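Local coordinates for enoyl-CoA hydratase carB homologue (Streptomyces cattleya, PDB 5O34) that probably catalyses the carboxymethylproline synthase step of thienamycin biosynthesis, as a crotonase-superfamily homologue of CarB that joins a malonyl-CoA-derived carbon unit to pyrroline-5-carboxylate, at the interface of chains A and B. Numbering follows the deposited sequence. Chains: chain A/B, Enoyl-CoA hydratase carB homologue.

Contact 1: the interface of chains A and B. Residues chain A 197, 200, 204; chain B 161-162, 164, 193, 218, 221.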
loop_
_atom_site.group_PDB
_atom_site.type_symbol
_atom_site.label_atom_id
_atom_site.label_comp_id
_atom_site.label_asym_id
_atom_site.label_seq_id
_atom_site.Cartn_x
_atom_site.Cartn_y
_atom_site.Cartn_z
ATOM N N THR A 197 2.515 7.554 1.281
ATOM C CA THR A 197 2.748 8.862 0.656
ATOM C C THR A 197 1.537 9.797 0.836
ATOM O O THR A 197 1.709 10.925 1.313
ATOM C CB THR A 197 3.132 8.653 -0.820
ATOM O OG1 THR A 197 4.286 7.831 -0.863
ATOM C CG2 THR A 197 3.415 9.945 -1.558
ATOM N N GLN A 200 1.018 10.658 4.543
ATOM C CA GLN A 200 2.021 11.651 4.943
ATOM C C GLN A 200 1.711 13.028 4.412
ATOM O O GLN A 200 1.854 14.003 5.146
ATOM C CB GLN A 200 3.410 11.204 4.519
ATOM C CG GLN A 200 3.971 10.102 5.412
ATOM C CD GLN A 200 5.124 9.339 4.794
ATOM O OE1 GLN A 200 5.309 9.271 3.568
ATOM N NE2 GLN A 200 5.894 8.690 5.629
ATOM N N LEU A 204 0.669 15.989 7.262
ATOM C CA LEU A 204 1.631 17.089 7.340
ATOM C C LEU A 204 1.189 18.400 6.708
ATOM O O LEU A 204 1.658 19.450 7.157
ATOM C CB LEU A 204 2.999 16.664 6.779
ATOM C CG LEU A 204 3.683 15.475 7.464
ATOM C CD1 LEU A 204 4.949 15.095 6.726
ATOM C CD2 LEU A 204 3.940 15.722 8.953
ATOM N N CYS B 161 12.313 9.261 5.289
ATOM C CA CYS B 161 11.793 10.604 5.505
ATOM C C CYS B 161 10.283 10.601 5.295
ATOM O O CYS B 161 9.767 9.740 4.571
ATOM C CB CYS B 161 12.491 11.599 4.582
ATOM S SG CYS B 161 14.289 11.686 4.819
ATOM N N ASP B 162 9.573 11.538 5.945
ATOM C CA ASP B 162 8.117 11.625 5.870
ATOM C C ASP B 162 7.626 12.370 4.671
ATOM O O ASP B 162 6.448 12.266 4.346
ATOM C CB ASP B 162 7.556 12.332 7.104
ATOM C CG ASP B 162 8.077 11.792 8.398
ATOM O OD1 ASP B 162 7.714 10.648 8.755
ATOM O OD2 ASP B 162 8.862 12.494 9.043
ATOM N N ARG B 164 9.053 13.632 0.770
ATOM C CA ARG B 164 10.072 13.762 -0.255
ATOM C C ARG B 164 9.625 14.737 -1.306
ATOM O O ARG B 164 8.662 14.487 -2.028
ATOM C CB ARG B 164 10.409 12.411 -0.885
ATOM C CG ARG B 164 11.195 11.514 0.027
ATOM C CD ARG B 164 11.364 10.132 -0.570
ATOM N NE ARG B 164 10.102 9.486 -0.907
ATOM C CZ ARG B 164 9.311 8.842 -0.059
ATOM N NH1 ARG B 164 9.617 8.784 1.233
ATOM N NH2 ARG B 164 8.205 8.260 -0.491
ATOM N N ALA B 193 6.873 2.299 0.885
ATOM C CA ALA B 193 6.632 3.631 0.335
ATOM C C ALA B 193 5.741 3.720 -0.910
ATOM O O ALA B 193 5.037 4.709 -1.070
ATOM C CB ALA B 193 7.961 4.299 0.034
ATOM N N GLY B 218 4.184 7.531 -6.264
ATOM C CA GLY B 218 4.278 7.728 -4.820
ATOM C C GLY B 218 5.687 7.754 -4.241
ATOM O O GLY B 218 5.853 7.725 -3.022
ATOM N N HIS B 221 6.502 12.923 -2.897
ATOM C CA HIS B 221 5.281 13.485 -2.324
ATOM C C HIS B 221 4.804 14.683 -3.124
ATOM O O HIS B 221 3.603 14.938 -3.177
ATOM C CB HIS B 221 5.518 13.922 -0.871
ATOM C CG HIS B 221 5.627 12.779 0.085
ATOM N ND1 HIS B 221 6.701 11.907 0.049
ATOM C CD2 HIS B 221 4.803 12.412 1.089
ATOM C CE1 HIS B 221 6.486 11.028 1.012
ATOM N NE2 HIS B 221 5.360 11.295 1.668
#

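Contact 2: the interface of chains A and B. Residues chain A 177, 182-184, 273; chain B 247, 250-251.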
loop_
_atom_site.group_PDB
_atom_site.type_symbol
_atom_site.label_atom_id
_atom_site.label_comp_id
_atom_site.label_asym_id
_atom_site.label_seq_id
_atom_site.Cartn_x
_atom_site.Cartn_y
_atom_site.Cartn_z
ATOM N N PHE A 177 -3.169 17.657 13.347
ATOM C CA PHE A 177 -1.959 18.430 13.665
ATOM C C PHE A 177 -2.225 19.935 13.765
ATOM O O PHE A 177 -1.762 20.568 14.715
ATOM C CB PHE A 177 -0.809 18.137 12.683
ATOM C CG PHE A 177 -0.163 16.774 12.794
ATOM C CD1 PHE A 177 0.716 16.324 11.820
ATOM C CD2 PHE A 177 -0.419 15.946 13.884
ATOM C CE1 PHE A 177 1.320 15.072 11.925
ATOM C CE2 PHE A 177 0.189 14.695 13.991
ATOM C CZ PHE A 177 1.054 14.266 13.013
ATOM N N ALA A 182 -2.985 14.491 18.495
ATOM C CA ALA A 182 -2.295 13.362 17.861
ATOM C C ALA A 182 -3.122 12.673 16.743
ATOM O O ALA A 182 -4.334 12.883 16.643
ATOM C CB ALA A 182 -1.861 12.357 18.911
ATOM N N CYS A 183 -2.455 11.889 15.875
ATOM C CA CYS A 183 -3.150 11.223 14.774
ATOM C C CYS A 183 -2.656 9.790 14.510
ATOM O O CYS A 183 -2.338 9.424 13.373
ATOM C CB CYS A 183 -3.117 12.081 13.514
ATOM S SG CYS A 183 -4.376 11.630 12.297
ATOM N N ASN A 184 -2.649 8.969 15.569
ATOM C CA ASN A 184 -2.231 7.565 15.534
ATOM C C ASN A 184 -3.140 6.745 14.639
ATOM O O ASN A 184 -2.654 6.009 13.782
ATOM C CB ASN A 184 -2.210 6.968 16.952
ATOM C CG ASN A 184 -1.405 7.771 17.933
ATOM O OD1 ASN A 184 -1.789 8.879 18.320
ATOM N ND2 ASN A 184 -0.271 7.236 18.344
ATOM N N SER A 273 -0.416 9.207 23.375
ATOM C CA SER A 273 -0.343 10.342 22.447
ATOM C C SER A 273 -1.362 11.474 22.696
ATOM O O SER A 273 -0.996 12.647 22.565
ATOM C CB SER A 273 -0.443 9.855 21.009
ATOM O OG SER A 273 0.782 9.314 20.545
ATOM N N ALA B 247 1.706 17.004 19.657
ATOM C CA ALA B 247 0.784 16.329 18.745
ATOM C C ALA B 247 1.568 15.601 17.648
ATOM O O ALA B 247 1.310 14.427 17.387
ATOM C CB ALA B 247 -0.147 17.349 18.111
ATOM N N SER B 250 4.444 12.998 19.221
ATOM C CA SER B 250 3.932 11.764 19.827
ATOM C C SER B 250 3.318 10.836 18.756
ATOM O O SER B 250 3.140 9.649 19.014
ATOM C CB SER B 250 2.949 12.055 20.964
ATOM O OG SER B 250 1.733 12.611 20.490
ATOM N N THR B 251 3.038 11.372 17.546
ATOM C CA THR B 251 2.442 10.625 16.426
ATOM C C THR B 251 3.483 9.936 15.530
ATOM O O THR B 251 3.347 8.744 15.243
ATOM C CB THR B 251 1.505 11.548 15.627
ATOM O OG1 THR B 251 0.503 12.045 16.507
ATOM C CG2 THR B 251 0.823 10.848 14.463
#

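Contact 3: the interface of chains A and B. Residues chain A 184, 269, 272-273; chain B 250, 254.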
loop_
_atom_site.group_PDB
_atom_site.type_symbol
_atom_site.label_atom_id
_atom_site.label_comp_id
_atom_site.label_asym_id
_atom_site.label_seq_id
_atom_site.Cartn_x
_atom_site.Cartn_y
_atom_site.Cartn_z
ATOM N N ASN A 184 -2.649 8.969 15.569
ATOM C CA ASN A 184 -2.231 7.565 15.534
ATOM C C ASN A 184 -3.140 6.745 14.639
ATOM O O ASN A 184 -2.654 6.009 13.782
ATOM C CB ASN A 184 -2.210 6.968 16.952
ATOM C CG ASN A 184 -1.405 7.771 17.933
ATOM O OD1 ASN A 184 -1.789 8.879 18.320
ATOM N ND2 ASN A 184 -0.271 7.236 18.344
ATOM N N GLU A 269 -1.134 2.877 22.281
ATOM C CA GLU A 269 -0.356 3.961 21.656
ATOM C C GLU A 269 -1.120 5.297 21.600
ATOM O O GLU A 269 -0.572 6.330 21.993
ATOM C CB GLU A 269 0.092 3.556 20.242
ATOM C CG GLU A 269 1.225 2.545 20.206
ATOM C CD GLU A 269 1.480 1.829 18.888
ATOM O OE1 GLU A 269 0.894 2.223 17.852
ATOM O OE2 GLU A 269 2.276 0.861 18.897
ATOM N N GLU A 272 -1.423 7.164 25.120
ATOM C CA GLU A 272 -0.221 7.930 25.473
ATOM C C GLU A 272 -0.128 9.252 24.689
ATOM O O GLU A 272 0.177 10.290 25.275
ATOM C CB GLU A 272 1.043 7.093 25.225
ATOM C CG GLU A 272 1.212 5.914 26.164
ATOM C CD GLU A 272 2.443 5.084 25.868
ATOM O OE1 GLU A 272 3.517 5.378 26.444
ATOM O OE2 GLU A 272 2.339 4.156 25.034
ATOM N N SER A 273 -0.416 9.207 23.375
ATOM C CA SER A 273 -0.343 10.342 22.447
ATOM C C SER A 273 -1.362 11.474 22.696
ATOM O O SER A 273 -0.996 12.647 22.565
ATOM C CB SER A 273 -0.443 9.855 21.009
ATOM O OG SER A 273 0.782 9.314 20.545
ATOM N N SER B 250 4.444 12.998 19.221
ATOM C CA SER B 250 3.932 11.764 19.827
ATOM C C SER B 250 3.318 10.836 18.756
ATOM O O SER B 250 3.140 9.649 19.014
ATOM C CB SER B 250 2.949 12.055 20.964
ATOM O OG SER B 250 1.733 12.611 20.490
ATOM N N ARG B 254 5.124 6.494 16.408
ATOM C CA ARG B 254 4.056 5.492 16.468
ATOM C C ARG B 254 3.635 5.018 15.070
ATOM O O ARG B 254 3.581 3.814 14.815
ATOM C CB ARG B 254 2.843 6.029 17.254
ATOM C CG ARG B 254 3.133 6.382 18.714
ATOM C CD ARG B 254 3.763 5.238 19.475
ATOM N NE ARG B 254 3.774 5.483 20.913
ATOM C CZ ARG B 254 4.331 4.669 21.804
ATOM N NH1 ARG B 254 4.938 3.555 21.409
ATOM N NH2 ARG B 254 4.288 4.961 23.095
#

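Contact 1: the interface of chains A and B
The methyl CG2 of A:Thr197 sits over the centre of the imidazole of B:His221, 3.9 Å from the ring centroid, a CH-pi contact at the middle of the patch. It reaches the ring because CG2 is anti to the backbone N, while OG1, anti to the carbonyl carbon at chi1 -58°, turns to the carbonyl of B:Gly218. Further along helix 196-205, A:Gln200 CB packs beside NE2 and CD2 of the ring, not over its face, and the side chain lies along the carbonyl of B:Asp162. A:Leu204 CD1 touches B:Asp162 CB at 3.8 Å, the side chains crossing at about a right angle. Outward lie the polar groups. B:His221 NE2 donates to A:Gln200 OE1 at 2.8 Å; the oxygen lies in the imidazole plane, but the donor stands 36° above the amide plane. A:Thr197 OG1 donates to B:Gly218 O at 2.7 Å, in the carbonyl plane and on a lone pair, with a weak second contact to B:Ala193 O. At the CE1 edge of the imidazole, B:Arg164 turns a face of its guanidinium to the ring; its charge may discourage protonation of the imidazole. The site fastens helix 196-205 of chain A to loops of chain B and the end of its helix 184-194, probably contributing to trimer contacts.

Contact 2: the interface of chains A and B
B:Thr251 carries its hydroxyl anti to its own carbonyl carbon (chi1 -58°), which turns OG1 to the loop of chain A at A:Cys183 and sets the methyl CG2 against the backbone of A:Cys183. On the other side, A:Ser273 holds OG beside its backbone N (chi1 -78°), facing the carbonyl of B:Ser250. The threonine hydroxyl works both ways: it accepts the backbone N-H of A:Cys183, N to OG1 3.0 Å and nearly straight at 162°, and donates back into its own helix, to B:Ala247 O at 2.7 Å, almost in line with that carbonyl. Two bonds thus fix its rotation. A:Phe177 comes from the opposite direction, edge first: B:Thr251 CB lies in the plane of the ring, and CZ meets B:Thr251 CG2 at 3.7 Å, while ring atom CE2 borders B:Ala247 O. A:Ser273 OG donates to B:Ser250 O at 2.8 Å, from well above the carbonyl plane, and accepts from A:Asn184 ND2 at 3.2 Å, with OG in the amide plane, which would orient the serine hydroxyl. B:Ser250 OG answers weakly toward A:Ser273 O. In the fold, the patch joins helix 245-255 of chain B to helix 176-179 of chain A, the turn after it and the start of helix 184-194, and to the C-terminal end of helix 252-273.

Contact 3: the interface of chains A and B
Helix 245-255 of chain B meets the last turns of helix 252-273 of chain A and the start of helix 184-194, with B:Arg254 laid between A:Glu269, A:Glu272 and A:Asn184. The arginine hides 104 Å² of its surface here. Its chain bends at chi2 (-54°) and then runs extended, which carries the guanidinium along the acidic flank of the chain A helix. The outer end makes a salt bridge, B:Arg254 NH2 to A:Glu272 OE2 at 2.9 Å; the carboxylate oxygen stands well above the guanidinium plane, the groups 55° apart, so the pair is probably held by charge and not by a directed hydrogen bond. A:Glu269 serves differently: its aliphatic CG packs on B:Arg254 CD at 3.8 Å and lies over the guanidinium, on the face that A:Glu272 OE2 approaches. Its carboxylate is nearly parallel to the guanidinium, 11° apart, yet OE2 stays 4.5 Å from B:Arg254 NH1, where a longer-range attraction may still act. At the inner end, A:Asn184 runs alongside the arginine and points the same way, ND2 lying 3.5 Å from B:Arg254 CB. The site lies at the C-terminal end of helix 252-273 of chain A, against the last turns of helix 245-255 of chain B, where B:Arg254 follows B:Ser250 by one turn.

Contacts 2 and 3 form one continuous patch: their C-alpha centres are about 6 Å apart, and they share A:Asn184, A:Ser273 and B:Ser250. Contact 1 stands apart, its C-alpha centre about 17 Å from that of contact 2 and 19 Å from that of contact 3, and uses helix 196-205 of chain A with different segments of chain B. The same helix 184-194 serves both regions from opposite subunits: through A:Asn184 in contacts 2 and 3, and weakly through B:Ala193 in contact 1. Anchoring at two separated places may restrain rocking of one subunit against its neighbour in the deposited trimer, a common crotonase assembly.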